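Local coordinates for enoyl CoA hydratase/isomerase (Crotonase) (Legionella pneumophila subsp. pneumophila, PDB 3I47), which probably acts as an enoyl-CoA hydratase or isomerase of the crotonase family, adding water across, or shifting, the double bond of enoyl-CoA thioesters, at residues T128-C133 / F169-A174; R152-R157 / L177-H182; G89-S94 / A115-A120; G15-N20 / I52-N57. All coordinates share one frame; numbering follows the deposited sequence. Where two conformers were deposited one is given.

Contact 1. Residues T128-C133 / F169-A174; sequences TSARFC and FDATRA
Phe132 and Phe169 form an antiparallel hydrogen-bonded pair, Phe132 N donating to Phe169 O at 2.8 Å and Phe169 N to Phe132 O at 2.9 Å, while Arg131 and Asp170 make the adjoining non-hydrogen-bonded pair. Both phenylalanine side chains leave the same face of the strands. CG of Phe169 sits between its backbone N and carbonyl carbon (chi1 57°), and its ring lies against Phe132, whose CB is over one face, 3.6 Å from the ring centroid, a CH-pi contact. The two ring planes are inclined by only 23°, yet they are offset and share little area. CE1 of Phe132 meets Ala174 CB of the helix at 3.6 Å. Next to this, CB of Ala171 rests against the carbonyl oxygens of Thr128 and Ala130. Asp170 ends the strand and begins the helix, its OD1 accepting from Arg173 N at 2.9 Å as an N-cap. Strand 109-111 completes the sheet on the other side of 131-133, giving the small second sheet that stands beside the larger one in the crotonase fold, here with its outermost strand running directly into helix 171-176.

Contact 2. Residues R152-R157 / L177-H182; sequences RAIGER and LNLVQH
The carboxamide of Asn178 meets Ala153 through a water, and no aromatic face takes part in this contact; the flat groups here are that amide and the peptide carbonyls at a helix end. ND2 of Asn178 donates to the water at 3.3 Å, and the water donates in turn to Ala153 O at 2.7 Å. CB of the same asparagine approaches that carbonyl oxygen directly. A second water bridges two carbonyls, donating to Ile154 O at 2.8 Å and to Leu177 O at 2.7 Å. Since no direct hydrogen bond joins the two segments, these waters provide the polar link, and on the helix 147-154 side both bind carbonyls of its last turn.

Ile154 supplies the apolar half. Its CG1 lies between the backbone N and the carbonyl carbon (chi1 70°), and it is the other branch, CG2, that turns to the loop, touching Leu179 CB at 3.7 Å and Leu177 CB at 4.1 Å. Ile154 and Leu179 lie side by side and point the same way. Leu177 O also receives a CA-H...O contact from Ile154 CA at 3.5 Å. Leu177 and Ile154 both go on to pack against Leu162 of helix 156-165, while Leu179 and Ala153 share Ala119 of helix 113-120. The last turn of helix 147-154 thus packs on the residues that end helix 171-176, where Asn178, at positive phi, completes a Schellman motif.

Contact 3. Residues G89-S94 / A115-A120; sequences GNLMYS and AGLAAA
Met92 and Leu117 cross obliquely between two helices, whereas Leu91 and Leu117 cross at about a right angle, and both neighbours from helix 78-97 meet Leu117 on one methyl. That methyl is CD2, which lies 3.5 Å from Met92 SD and 4.0 Å from Leu91 CD2. The helices themselves run in roughly the same direction, 28° apart, with short-segment axes 9.8 Å from each other at closest approach, and the space between them is crossed by the methionine.

Met92 starts out with CG anti to the carbonyl carbon (chi1 -61°) and then bends at both later torsions, which carries its end to the opposite helix. The sulfur and the terminal methyl both rest on CB of Ala120, SD at 3.9 Å. CE goes further and settles on the backbone, next to Gly116 O; with no side chain on Gly116, the methyl can reach the helix main chain itself. The same oxygen accepts the helical hydrogen bond from Ala120 N at 3.0 Å, so the methyl meets a carbonyl already in use. Met92 was deposited in two conformers and this account holds for one, which leaves the closest details of its packing somewhat doubtful.

Further layers close over the pair: Leu91 also touches Leu33 of helix 30-45, Met92 touches Tyr149 of helix 147-154, and Leu117 touches Phe28. Across the two segments there is no hydrogen bond, and every touching residue is buried. The chemistry is therefore that of dispersion and shape, a flexible thioether fitted against methyls and the main chain at Gly116.

Contact 4. Residues G15-N20 / I52-N57; sequences GLLTMN and IVLKAN
Five parallel bridges run in unbroken register from Gly15-Ile52 to Met19-Ala56, the strand axes 4.4 Å apart at closest and turned by 25° to each other. The backbone bonds alternate in direction, starting with Val53 N to Gly15 O at 2.8 Å and ending with Asn57 N, one residue past its strand, to Met19 O at 2.9 Å. On the face that helix 30-45 covers, Leu17 and Leu54 lie side by side, with Leu17 CD2 and Leu54 CD2 3.8 Å apart. Met19 CE rests near Ala56 CB on the same face. On the face turned to helix 189-201, Leu16 CD2 meets Val53 CB at 3.7 Å. Here Lys55, whose CE also touches Leu16 CD2, crosses Thr18 obliquely and bends at its last torsion (chi4 72°), bringing NZ to donate to Thr18 OG1 at 2.8 Å. The other branch of Thr18, CG2, meets the amide of Asn57.

Two asparagines close the end. Asn57 ND2, with its partner in its own amide plane, donates to Asn20 OD1 at 2.9 Å; ND2 stands above the carbonyl plane of Asn20, 51° out of it, and the two amides are almost perpendicular. Asn20 ND2 is bound in turn to Ser4 O. Strand 14-19, helix 30-45 and strand 51-56 make a classic beta-alpha-beta crossover joining neighbouring strands of the main crotonase sheet.

Contacts 1, 3 and 4 are buried, whereas contact 2 lies at the surface, and the chemistry follows: in contact 2 waters provide the polar link. Contact 4, in the main sheet, relies on regular backbone bonding with polar side chains at one end; contact 1 has two backbone bonds, in an antiparallel pair of the smaller sheet; contact 3 has none across its helices. Contact 1 holds the start of helix 171-176 and contact 2 the loop that follows it, and the two are joined by Phe132 packing on Leu179 and Val180. Ala119 of segment 115-120 packs on Ala153 and Leu179, tying contact 3 to contact 2. Contact 4 touches none of the others, its nearest atoms about 5 Å from contact 3.

Contact 1. Residues T128-C133 / F169-A174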
loop_
_atom_site.group_PDB
_atom_site.type_symbol
_atom_site.label_atom_id
_atom_site.label_comp_id
_atom_site.label_asym_id
_atom_site.label_seq_id
_atom_site.Cartn_x
_atom_site.Cartn_y
_atom_site.Cartn_z
ATOM N N THR A 128 -12.987 -9.646 -6.645
ATOM C CA THR A 128 -14.192 -10.032 -5.904
ATOM C C THR A 128 -13.965 -11.288 -5.059
ATOM O O THR A 128 -14.615 -11.468 -4.022
ATOM C CB THR A 128 -15.396 -10.259 -6.851
ATOM O OG1 THR A 128 -15.069 -11.262 -7.812
ATOM C CG2 THR A 128 -15.758 -8.973 -7.578
ATOM N N SER A 129 -13.034 -12.131 -5.487
ATOM C CA SER A 129 -12.758 -13.392 -4.793
ATOM C C SER A 129 -11.688 -13.285 -3.696
ATOM O O SER A 129 -11.383 -14.291 -3.038
ATOM C CB SER A 129 -12.386 -14.485 -5.806
ATOM O OG SER A 129 -13.507 -14.842 -6.596
ATOM N N ALA A 130 -11.126 -12.090 -3.487
ATOM C CA ALA A 130 -10.100 -11.878 -2.447
ATOM C C ALA A 130 -10.660 -12.111 -1.042
ATOM O O ALA A 130 -11.842 -11.866 -0.794
ATOM C CB ALA A 130 -9.503 -10.478 -2.550
ATOM N N ARG A 131 -9.815 -12.626 -0.146
ATOM C CA ARG A 131 -10.211 -12.835 1.249
ATOM C C ARG A 131 -9.082 -12.392 2.154
ATOM O O ARG A 131 -7.907 -12.450 1.784
ATOM C CB ARG A 131 -10.556 -14.296 1.558
ATOM C CG ARG A 131 -11.614 -14.923 0.674
ATOM C CD ARG A 131 -10.948 -15.940 -0.214
ATOM N NE ARG A 131 -10.006 -16.744 0.560
ATOM C CZ ARG A 131 -9.232 -17.704 0.066
ATOM N NH1 ARG A 131 -8.421 -18.370 0.875
ATOM N NH2 ARG A 131 -9.277 -18.016 -1.222
ATOM N N PHE A 132 -9.445 -11.921 3.343
ATOM C CA PHE A 132 -8.470 -11.369 4.279
ATOM C C PHE A 132 -8.609 -12.018 5.643
ATOM O O PHE A 132 -9.682 -12.486 6.003
ATOM C CB PHE A 132 -8.709 -9.860 4.436
ATOM C CG PHE A 132 -8.506 -9.081 3.165
ATOM C CD1 PHE A 132 -9.534 -8.982 2.232
ATOM C CD2 PHE A 132 -7.287 -8.440 2.918
ATOM C CE1 PHE A 132 -9.335 -8.246 1.038
ATOM C CE2 PHE A 132 -7.084 -7.710 1.740
ATOM C CZ PHE A 132 -8.115 -7.609 0.820
ATOM N N CYS A 133 -7.519 -12.026 6.402
ATOM C CA CYS A 133 -7.559 -12.569 7.760
ATOM C C CYS A 133 -6.378 -12.096 8.583
ATOM O O CYS A 133 -5.245 -12.119 8.109
ATOM C CB CYS A 133 -7.564 -14.102 7.708
ATOM S SG CYS A 133 -7.806 -14.914 9.300
ATOM N N PHE A 169 -12.545 -12.558 6.288
ATOM C CA PHE A 169 -13.538 -11.648 5.732
ATOM C C PHE A 169 -13.322 -11.448 4.246
ATOM O O PHE A 169 -12.180 -11.385 3.781
ATOM C CB PHE A 169 -13.649 -10.322 6.512
ATOM C CG PHE A 169 -12.360 -9.530 6.638
ATOM C CD1 PHE A 169 -12.174 -8.359 5.886
ATOM C CD2 PHE A 169 -11.367 -9.899 7.557
ATOM C CE1 PHE A 169 -11.012 -7.587 6.020
ATOM C CE2 PHE A 169 -10.199 -9.139 7.707
ATOM C CZ PHE A 169 -10.010 -7.970 6.936
ATOM N N ASP A 170 -14.425 -11.380 3.504
ATOM C CA ASP A 170 -14.342 -11.319 2.044
ATOM C C ASP A 170 -14.058 -9.918 1.497
ATOM O O ASP A 170 -13.922 -8.956 2.255
ATOM C CB ASP A 170 -15.554 -11.990 1.371
ATOM C CG ASP A 170 -16.873 -11.268 1.622
ATOM O OD1 ASP A 170 -16.873 -10.089 2.028
ATOM O OD2 ASP A 170 -17.942 -11.896 1.396
ATOM N N ALA A 171 -13.912 -9.827 0.176
ATOM C CA ALA A 171 -13.537 -8.572 -0.467
ATOM C C ALA A 171 -14.617 -7.517 -0.268
ATOM O O ALA A 171 -14.288 -6.351 -0.035
ATOM C CB ALA A 171 -13.275 -8.794 -1.952
ATOM N N THR A 172 -15.892 -7.918 -0.329
ATOM C CA THR A 172 -16.999 -6.978 -0.058
ATOM C C THR A 172 -16.925 -6.389 1.358
ATOM O O THR A 172 -17.133 -5.177 1.561
ATOM C CB THR A 172 -18.377 -7.627 -0.307
ATOM O OG1 THR A 172 -18.452 -8.031 -1.676
ATOM C CG2 THR A 172 -19.522 -6.623 -0.008
ATOM N N ARG A 173 -16.610 -7.237 2.334
ATOM C CA ARG A 173 -16.429 -6.782 3.698
ATOM C C ARG A 173 -15.208 -5.868 3.832
ATOM O O ARG A 173 -15.279 -4.835 4.509
ATOM C CB ARG A 173 -16.327 -7.973 4.657
ATOM C CG ARG A 173 -16.406 -7.558 6.110
ATOM C CD ARG A 173 -17.644 -6.671 6.305
ATOM N NE ARG A 173 -17.970 -6.445 7.704
ATOM C CZ ARG A 173 -18.426 -5.288 8.176
ATOM N NH1 ARG A 173 -18.560 -4.229 7.382
ATOM N NH2 ARG A 173 -18.733 -5.189 9.459
ATOM N N ALA A 174 -14.096 -6.237 3.192
ATOM C CA ALA A 174 -12.916 -5.375 3.211
ATOM C C ALA A 174 -13.212 -4.003 2.603
ATOM O O ALA A 174 -12.730 -2.989 3.094
ATOM C CB ALA A 174 -11.737 -6.043 2.509
#

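Contact 2. Residues R152-R157 / L177-H182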
loop_
_atom_site.group_PDB
_atom_site.type_symbol
_atom_site.label_atom_id
_atom_site.label_comp_id
_atom_site.label_asym_id
_atom_site.label_seq_id
_atom_site.Cartn_x
_atom_site.Cartn_y
_atom_site.Cartn_z
ATOM N N ARG A 152 -5.515 2.366 11.510
ATOM C CA ARG A 152 -5.694 3.606 10.737
ATOM C C ARG A 152 -6.675 3.420 9.573
ATOM O O ARG A 152 -7.534 4.277 9.332
ATOM C CB ARG A 152 -4.355 4.146 10.226
ATOM C CG ARG A 152 -4.501 5.493 9.509
ATOM C CD ARG A 152 -3.148 6.114 9.243
ATOM N NE ARG A 152 -2.379 5.358 8.256
ATOM C CZ ARG A 152 -1.136 5.659 7.887
ATOM N NH1 ARG A 152 -0.507 6.701 8.436
ATOM N NH2 ARG A 152 -0.515 4.918 6.974
ATOM N N ALA A 153 -6.549 2.302 8.862
ATOM C CA ALA A 153 -7.345 2.044 7.661
ATOM C C ALA A 153 -8.822 1.776 7.934
ATOM O O ALA A 153 -9.691 2.339 7.252
ATOM C CB ALA A 153 -6.724 0.899 6.846
ATOM N N ILE A 154 -9.104 0.943 8.936
ATOM C CA ILE A 154 -10.476 0.444 9.161
ATOM C C ILE A 154 -11.069 0.898 10.496
ATOM O O ILE A 154 -12.244 0.659 10.766
ATOM C CB ILE A 154 -10.574 -1.111 9.016
ATOM C CG1 ILE A 154 -9.859 -1.829 10.172
ATOM C CG2 ILE A 154 -9.998 -1.558 7.655
ATOM C CD1 ILE A 154 -10.098 -3.351 10.212
ATOM N N GLY A 155 -10.261 1.561 11.311
ATOM C CA GLY A 155 -10.712 2.035 12.615
ATOM C C GLY A 155 -10.522 1.010 13.718
ATOM O O GLY A 155 -10.501 -0.201 13.476
ATOM N N GLU A 156 -10.395 1.514 14.945
ATOM C CA GLU A 156 -10.194 0.693 16.140
ATOM C C GLU A 156 -11.269 -0.378 16.343
ATOM O O GLU A 156 -10.944 -1.517 16.679
ATOM C CB GLU A 156 -10.083 1.613 17.365
ATOM C CG GLU A 156 -9.802 0.911 18.691
ATOM C CD GLU A 156 -9.981 1.830 19.901
ATOM O OE1 GLU A 156 -9.911 3.068 19.742
ATOM O OE2 GLU A 156 -10.186 1.303 21.016
ATOM N N ARG A 157 -12.539 -0.010 16.145
ATOM C CA ARG A 157 -13.655 -0.924 16.412
ATOM C C ARG A 157 -13.554 -2.199 15.552
ATOM O O ARG A 157 -13.566 -3.320 16.075
ATOM C CB ARG A 157 -14.999 -0.202 16.221
ATOM C CG ARG A 157 -16.246 -1.018 16.632
ATOM C CD ARG A 157 -17.514 -0.127 16.619
ATOM N NE ARG A 157 -18.724 -0.849 17.026
ATOM C CZ ARG A 157 -19.038 -1.131 18.292
ATOM N NH1 ARG A 157 -20.138 -1.811 18.587
ATOM N NH2 ARG A 157 -18.232 -0.745 19.267
ATOM N N LEU A 177 -15.397 -1.872 4.982
ATOM C CA LEU A 177 -14.578 -1.397 6.096
ATOM C C LEU A 177 -13.503 -0.394 5.708
ATOM O O LEU A 177 -12.814 0.144 6.585
ATOM C CB LEU A 177 -13.931 -2.578 6.820
ATOM C CG LEU A 177 -14.858 -3.509 7.602
ATOM C CD1 LEU A 177 -14.052 -4.653 8.180
ATOM C CD2 LEU A 177 -15.630 -2.766 8.706
ATOM N N ASN A 178 -13.365 -0.149 4.401
ATOM C CA ASN A 178 -12.374 0.766 3.841
ATOM C C ASN A 178 -10.939 0.230 3.848
ATOM O O ASN A 178 -10.000 1.001 3.631
ATOM C CB ASN A 178 -12.387 2.142 4.545
ATOM C CG ASN A 178 -13.580 3.021 4.160
ATOM O OD1 ASN A 178 -14.362 2.707 3.263
ATOM N ND2 ASN A 178 -13.711 4.147 4.855
ATOM N N LEU A 179 -10.755 -1.070 4.082
ATOM C CA LEU A 179 -9.426 -1.669 3.885
ATOM C C LEU A 179 -9.092 -1.609 2.402
ATOM O O LEU A 179 -7.962 -1.272 2.020
ATOM C CB LEU A 179 -9.391 -3.116 4.381
ATOM C CG LEU A 179 -8.051 -3.855 4.192
ATOM C CD1 LEU A 179 -6.931 -3.102 4.896
ATOM C CD2 LEU A 179 -8.172 -5.273 4.724
ATOM N N VAL A 180 -10.070 -1.962 1.572
ATOM C CA VAL A 180 -9.922 -1.772 0.123
ATOM C C VAL A 180 -10.919 -0.730 -0.342
ATOM O O VAL A 180 -12.023 -0.610 0.227
ATOM C CB VAL A 180 -10.058 -3.079 -0.712
ATOM C CG1 VAL A 180 -9.113 -4.149 -0.196
ATOM C CG2 VAL A 180 -11.446 -3.581 -0.741
ATOM N N GLN A 181 -10.528 0.018 -1.371
ATOM C CA GLN A 181 -11.382 1.091 -1.905
ATOM C C GLN A 181 -12.011 0.780 -3.253
ATOM O O GLN A 181 -12.841 1.568 -3.744
ATOM C CB GLN A 181 -10.593 2.395 -2.012
ATOM C CG GLN A 181 -10.143 2.990 -0.686
ATOM C CD GLN A 181 -8.669 2.785 -0.406
ATOM O OE1 GLN A 181 -8.125 1.712 -0.629
ATOM N NE2 GLN A 181 -8.016 3.828 0.098
ATOM N N HIS A 182 -11.609 -0.344 -3.859
ATOM C CA HIS A 182 -12.147 -0.811 -5.129
ATOM C C HIS A 182 -12.227 -2.321 -5.097
ATOM O O HIS A 182 -11.301 -2.983 -4.629
ATOM C CB HIS A 182 -11.234 -0.406 -6.294
ATOM C CG HIS A 182 -11.001 1.066 -6.384
ATOM N ND1 HIS A 182 -11.858 1.914 -7.050
ATOM C CD2 HIS A 182 -10.025 1.847 -5.859
ATOM C CE1 HIS A 182 -11.409 3.154 -6.945
ATOM N NE2 HIS A 182 -10.306 3.142 -6.220
HETATM O O HOH W 1 -11.107 4.570 6.760
HETATM O O HOH W 2 -14.210 0.954 8.793
#

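Contact 3. Residues G89-S94 / A115-A120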
loop_
_atom_site.group_PDB
_atom_site.type_symbol
_atom_site.label_atom_id
_atom_site.label_comp_id
_atom_site.label_asym_id
_atom_site.label_seq_id
_atom_site.Cartn_x
_atom_site.Cartn_y
_atom_site.Cartn_z
ATOM N N GLY A 89 8.479 -4.669 9.982
ATOM C CA GLY A 89 8.270 -3.329 10.560
ATOM C C GLY A 89 8.850 -2.217 9.700
ATOM O O GLY A 89 8.178 -1.216 9.433
ATOM N N ASN A 90 10.086 -2.391 9.239
ATOM C CA ASN A 90 10.692 -1.393 8.367
ATOM C C ASN A 90 10.051 -1.318 6.993
ATOM O O ASN A 90 9.914 -0.219 6.437
ATOM C CB ASN A 90 12.188 -1.650 8.245
ATOM C CG ASN A 90 12.951 -1.106 9.426
ATOM O OD1 ASN A 90 12.790 0.061 9.788
ATOM N ND2 ASN A 90 13.801 -1.932 10.025
ATOM N N LEU A 91 9.634 -2.467 6.458
ATOM C CA LEU A 91 8.926 -2.480 5.169
ATOM C C LEU A 91 7.626 -1.679 5.253
ATOM O O LEU A 91 7.372 -0.811 4.410
ATOM C CB LEU A 91 8.643 -3.910 4.684
ATOM C CG LEU A 91 7.788 -4.022 3.406
ATOM C CD1 LEU A 91 8.462 -3.327 2.187
ATOM C CD2 LEU A 91 7.472 -5.484 3.102
ATOM N N MET A 92 6.817 -1.963 6.264
ATOM C CA MET A 92 5.529 -1.278 6.371
ATOM C C MET A 92 5.732 0.217 6.612
ATOM O O MET A 92 5.001 1.045 6.045
ATOM C CB MET A 92 4.682 -1.910 7.468
ATOM C CG MET A 92 4.378 -3.379 7.197
ATOM S SD MET A 92 2.849 -3.664 6.315
ATOM C CE MET A 92 1.696 -3.175 7.576
ATOM N N TYR A 93 6.721 0.569 7.432
ATOM C CA TYR A 93 7.010 1.972 7.690
ATOM C C TYR A 93 7.419 2.663 6.399
ATOM O O TYR A 93 6.894 3.731 6.071
ATOM C CB TYR A 93 8.085 2.119 8.763
ATOM C CG TYR A 93 8.343 3.545 9.149
ATOM C CD1 TYR A 93 7.366 4.291 9.812
ATOM C CD2 TYR A 93 9.554 4.150 8.854
ATOM C CE1 TYR A 93 7.602 5.615 10.180
ATOM C CE2 TYR A 93 9.800 5.481 9.218
ATOM C CZ TYR A 93 8.817 6.193 9.883
ATOM O OH TYR A 93 9.052 7.511 10.242
ATOM N N SER A 94 8.321 2.028 5.654
ATOM C CA SER A 94 8.785 2.584 4.394
ATOM C C SER A 94 7.646 2.794 3.387
ATOM O O SER A 94 7.604 3.831 2.703
ATOM C CB SER A 94 9.892 1.710 3.821
ATOM O OG SER A 94 11.051 1.865 4.631
ATOM N N ALA A 115 -2.196 -8.979 4.507
ATOM C CA ALA A 115 -3.334 -8.095 4.774
ATOM C C ALA A 115 -2.852 -6.749 5.288
ATOM O O ALA A 115 -3.435 -5.699 4.990
ATOM C CB ALA A 115 -4.278 -8.735 5.779
ATOM N N GLY A 116 -1.767 -6.775 6.057
ATOM C CA GLY A 116 -1.159 -5.530 6.525
ATOM C C GLY A 116 -0.630 -4.670 5.388
ATOM O O GLY A 116 -0.751 -3.441 5.433
ATOM N N LEU A 117 -0.023 -5.286 4.376
ATOM C CA LEU A 117 0.492 -4.508 3.244
ATOM C C LEU A 117 -0.598 -3.683 2.570
ATOM O O LEU A 117 -0.362 -2.529 2.203
ATOM C CB LEU A 117 1.170 -5.394 2.197
ATOM C CG LEU A 117 2.424 -6.160 2.592
ATOM C CD1 LEU A 117 2.991 -6.805 1.331
ATOM C CD2 LEU A 117 3.479 -5.264 3.255
ATOM N N ALA A 118 -1.789 -4.268 2.426
ATOM C CA ALA A 118 -2.932 -3.557 1.857
ATOM C C ALA A 118 -3.263 -2.316 2.684
ATOM O O ALA A 118 -3.554 -1.264 2.135
ATOM C CB ALA A 118 -4.159 -4.485 1.757
ATOM N N ALA A 119 -3.200 -2.433 4.011
ATOM C CA ALA A 119 -3.475 -1.296 4.887
ATOM C C ALA A 119 -2.380 -0.219 4.866
ATOM O O ALA A 119 -2.667 0.964 5.049
ATOM C CB ALA A 119 -3.719 -1.791 6.320
ATOM N N ALA A 120 -1.121 -0.616 4.656
ATOM C CA ALA A 120 -0.019 0.334 4.665
ATOM C C ALA A 120 -0.001 1.198 3.413
ATOM O O ALA A 120 0.461 2.345 3.446
ATOM C CB ALA A 120 1.316 -0.418 4.792
#

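Contact 4. Residues G15-N20 / I52-N57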
loop_
_atom_site.group_PDB
_atom_site.type_symbol
_atom_site.label_atom_id
_atom_site.label_comp_id
_atom_site.label_asym_id
_atom_site.label_seq_id
_atom_site.Cartn_x
_atom_site.Cartn_y
_atom_site.Cartn_z
ATOM N N GLY A 15 5.829 2.057 -11.055
ATOM C CA GLY A 15 6.754 1.004 -10.606
ATOM C C GLY A 15 5.943 -0.156 -10.078
ATOM O O GLY A 15 5.072 0.036 -9.230
ATOM N N LEU A 16 6.211 -1.351 -10.594
ATOM C CA LEU A 16 5.424 -2.536 -10.258
ATOM C C LEU A 16 6.295 -3.552 -9.536
ATOM O O LEU A 16 7.272 -4.041 -10.108
ATOM C CB LEU A 16 4.872 -3.161 -11.544
ATOM C CG LEU A 16 3.999 -2.285 -12.447
ATOM C CD1 LEU A 16 3.932 -2.870 -13.842
ATOM C CD2 LEU A 16 2.622 -2.187 -11.862
ATOM N N LEU A 17 5.969 -3.835 -8.275
ATOM C CA LEU A 17 6.640 -4.896 -7.512
ATOM C C LEU A 17 5.694 -6.069 -7.489
ATOM O O LEU A 17 4.562 -5.931 -7.020
ATOM C CB LEU A 17 6.937 -4.450 -6.076
ATOM C CG LEU A 17 8.103 -3.518 -5.725
ATOM C CD1 LEU A 17 7.860 -2.079 -6.165
ATOM C CD2 LEU A 17 8.341 -3.584 -4.227
ATOM N N THR A 18 6.139 -7.219 -7.993
ATOM C CA THR A 18 5.282 -8.402 -8.055
ATOM C C THR A 18 5.841 -9.577 -7.250
ATOM O O THR A 18 6.883 -10.141 -7.602
ATOM C CB THR A 18 5.042 -8.830 -9.524
ATOM O OG1 THR A 18 4.554 -7.707 -10.267
ATOM C CG2 THR A 18 4.025 -9.958 -9.606
ATOM N N MET A 19 5.133 -9.955 -6.189
ATOM C CA MET A 19 5.491 -11.158 -5.437
ATOM C C MET A 19 5.262 -12.377 -6.327
ATOM O O MET A 19 4.176 -12.566 -6.872
ATOM C CB MET A 19 4.677 -11.245 -4.147
ATOM C CG MET A 19 5.027 -10.139 -3.130
ATOM S SD MET A 19 4.048 -10.096 -1.570
ATOM C CE MET A 19 2.391 -9.710 -2.182
ATOM N N ASN A 20 6.296 -13.205 -6.468
ATOM C CA ASN A 20 6.288 -14.232 -7.507
ATOM C C ASN A 20 6.680 -15.620 -6.979
ATOM O O ASN A 20 7.188 -16.467 -7.735
ATOM C CB ASN A 20 7.202 -13.776 -8.663
ATOM C CG ASN A 20 7.016 -14.596 -9.930
ATOM O OD1 ASN A 20 5.894 -14.852 -10.368
ATOM N ND2 ASN A 20 8.133 -15.014 -10.530
ATOM N N ILE A 52 3.553 3.695 -7.239
ATOM C CA ILE A 52 4.075 2.366 -6.907
ATOM C C ILE A 52 2.938 1.385 -6.673
ATOM O O ILE A 52 2.017 1.678 -5.911
ATOM C CB ILE A 52 4.962 2.457 -5.659
ATOM C CG1 ILE A 52 6.162 3.375 -5.948
ATOM C CG2 ILE A 52 5.468 1.063 -5.236
ATOM C CD1 ILE A 52 6.961 3.763 -4.704
ATOM N N VAL A 53 3.019 0.228 -7.328
ATOM C CA VAL A 53 2.033 -0.847 -7.164
ATOM C C VAL A 53 2.692 -2.092 -6.579
ATOM O O VAL A 53 3.720 -2.542 -7.080
ATOM C CB VAL A 53 1.358 -1.211 -8.522
ATOM C CG1 VAL A 53 0.447 -2.414 -8.385
ATOM C CG2 VAL A 53 0.560 -0.031 -9.046
ATOM N N LEU A 54 2.108 -2.614 -5.504
ATOM C CA LEU A 54 2.482 -3.931 -4.974
ATOM C C LEU A 54 1.421 -4.932 -5.396
ATOM O O LEU A 54 0.243 -4.769 -5.072
ATOM C CB LEU A 54 2.552 -3.904 -3.439
ATOM C CG LEU A 54 3.332 -2.782 -2.736
ATOM C CD1 LEU A 54 3.292 -2.977 -1.206
ATOM C CD2 LEU A 54 4.783 -2.668 -3.243
ATOM N N LYS A 55 1.835 -5.971 -6.118
ATOM C CA LYS A 55 0.904 -6.983 -6.598
ATOM C C LYS A 55 1.539 -8.349 -6.508
ATOM O O LYS A 55 2.637 -8.477 -5.971
ATOM C CB LYS A 55 0.423 -6.674 -8.026
ATOM C CG LYS A 55 1.508 -6.662 -9.127
ATOM C CD LYS A 55 0.881 -6.265 -10.470
ATOM C CE LYS A 55 1.890 -6.244 -11.597
ATOM N NZ LYS A 55 2.297 -7.638 -11.974
ATOM N N ALA A 56 0.843 -9.357 -7.015
ATOM C CA ALA A 56 1.280 -10.739 -6.829
ATOM C C ALA A 56 0.854 -11.599 -8.003
ATOM O O ALA A 56 -0.191 -11.367 -8.609
ATOM C CB ALA A 56 0.717 -11.312 -5.524
ATOM N N ASN A 57 1.681 -12.596 -8.307
ATOM C CA ASN A 57 1.308 -13.656 -9.237
ATOM C C ASN A 57 0.821 -14.885 -8.477
ATOM O O ASN A 57 0.956 -14.969 -7.255
ATOM C CB ASN A 57 2.499 -14.030 -10.124
ATOM C CG ASN A 57 2.817 -12.964 -11.159
ATOM O OD1 ASN A 57 1.941 -12.206 -11.589
ATOM N ND2 ASN A 57 4.087 -12.893 -11.567
#